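Local structure of EscN (Escherichia coli O127:H6, 2OBL) at residues Ala175-Asp178 with Val179-Ser183. The protein is a type III secretion system protein of the ATP synthase alpha/beta family, with a P-loop-type nucleotide-binding domain. The protein carries 1 engineered substitution. Numbering follows the deposited sequence.
With ACT (acetate ion), chain C.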
loop_
_atom_site.group_PDB
_atom_site.type_symbol
_atom_site.label_atom_id
_atom_site.label_comp_id
_atom_site.label_asym_id
_atom_site.label_seq_id
_atom_site.Cartn_x
_atom_site.Cartn_y
_atom_site.Cartn_z
ATOM N N ALA A 175 13.508 3.292 13.018
ATOM C CA ALA A 175 13.654 4.583 13.713
ATOM C C ALA A 175 13.094 4.478 15.138
ATOM O O ALA A 175 13.736 4.890 16.096
ATOM C CB ALA A 175 12.950 5.703 12.931
ATOM N N ALA A 176 11.894 3.920 15.269
ATOM C CA ALA A 176 11.264 3.782 16.578
ATOM C C ALA A 176 12.087 2.876 17.504
ATOM O O ALA A 176 12.121 3.083 18.744
ATOM C CB ALA A 176 9.833 3.247 16.411
ATOM N N ARG A 177 12.751 1.882 16.911
ATOM C CA ARG A 177 13.658 1.000 17.654
ATOM C C ARG A 177 14.780 1.830 18.281
ATOM O O ARG A 177 15.070 1.699 19.468
ATOM C CB ARG A 177 14.259 -0.067 16.717
ATOM C CG ARG A 177 15.380 -0.925 17.324
ATOM C CD ARG A 177 16.162 -1.619 16.185
ATOM N NE ARG A 177 16.834 -0.626 15.347
ATOM C CZ ARG A 177 17.267 -0.839 14.108
ATOM N NH1 ARG A 177 17.123 -2.040 13.544
ATOM N NH2 ARG A 177 17.871 0.156 13.435
ATOM N N ASP A 178 15.417 2.654 17.460
ATOM C CA ASP A 178 16.570 3.402 17.888
ATOM C C ASP A 178 16.177 4.401 18.970
ATOM O O ASP A 178 16.906 4.568 19.939
ATOM C CB ASP A 178 17.256 4.064 16.702
ATOM C CG ASP A 178 17.915 3.044 15.792
ATOM O OD1 ASP A 178 18.093 1.897 16.244
ATOM O OD2 ASP A 178 18.265 3.393 14.651
ATOM N N VAL A 179 15.002 5.008 18.828
ATOM C CA VAL A 179 14.457 5.910 19.873
ATOM C C VAL A 179 14.213 5.154 21.173
ATOM O O VAL A 179 14.622 5.602 22.254
ATOM C CB VAL A 179 13.139 6.573 19.415
ATOM C CG1 VAL A 179 12.484 7.394 20.570
ATOM C CG2 VAL A 179 13.399 7.455 18.197
ATOM N N GLY A 180 13.566 3.996 21.064
ATOM C CA GLY A 180 13.253 3.174 22.233
ATOM C C GLY A 180 14.490 2.695 22.973
ATOM O O GLY A 180 14.550 2.768 24.206
ATOM N N LEU A 181 15.486 2.218 22.232
ATOM C CA LEU A 181 16.727 1.705 22.834
ATOM C C LEU A 181 17.479 2.826 23.528
ATOM O O LEU A 181 18.085 2.625 24.580
ATOM C CB LEU A 181 17.632 1.073 21.778
ATOM C CG LEU A 181 17.092 -0.171 21.065
ATOM C CD1 LEU A 181 18.084 -0.599 20.008
ATOM C CD2 LEU A 181 16.807 -1.291 22.052
ATOM N N ALA A 182 17.422 4.007 22.921
ATOM C CA ALA A 182 18.015 5.203 23.491
ATOM C C ALA A 182 17.379 5.577 24.840
ATOM O O ALA A 182 18.051 6.121 25.721
ATOM C CB ALA A 182 17.912 6.351 22.509
ATOM N N SER A 183 16.092 5.284 25.008
ATOM C CA SER A 183 15.410 5.576 26.268
ATOM C C SER A 183 15.734 4.530 27.332
ATOM O O SER A 183 15.285 4.645 28.476
ATOM C CB SER A 183 13.890 5.681 26.071
ATOM O OG SER A 183 13.316 4.393 25.885
HETATM C C ACT C . 18.633 -1.495 10.395
HETATM O O ACT C . 18.152 -2.381 11.136
HETATM O OXT ACT C . 18.890 -0.379 10.924
HETATM C CH3 ACT C . 18.889 -1.772 8.940
#
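The guanidinium of Arg177 is bound at its edges by two carboxylates, while its aliphatic part meets Leu181 one helical turn on. Acetate, probably from the crystallisation liquor, lies in the guanidinium plane and takes two nearly straight hydrogen bonds. Arg177 NH1 reaches acetate O at 2.6 Å and Arg177 NH2 reaches acetate OXT at 2.8 Å. At another edge Arg177 NE forms a salt bridge with Asp178 OD1 at 3.0 Å. OD1 is met from above the carboxylate plane, 47° out of it. Arg177 NH2 adds only weak bonds to both Asp178 oxygens. In the crystal these partners probably hold the rotation of the guanidinium. The Arg177 chain bends at chi3 (64°), which turns its end back beside Asp178. Lower down, Arg177 CG touches Leu181 CD1 at 3.8 Å, the two side chains crossing at a slant. Leu181 CG also packs on Arg177 O. Leu181 N donates to Arg177 O at 2.8 Å, one of four consecutive i to i+4 helix bonds here. Val179 CG2 lies 3.3 Å from Ala175 O. Further on, Ser183 OG donates a hydrogen bond back to Gly180 O at 2.6 Å. Residues 175-182 belong to helix 169-182 of the nucleotide-binding domain. Ala175, Ala176, Asp178 and Val179 pack on helix 138-156, while Arg177 and Leu181 meet the loop at Pro193, just before helix 194-204.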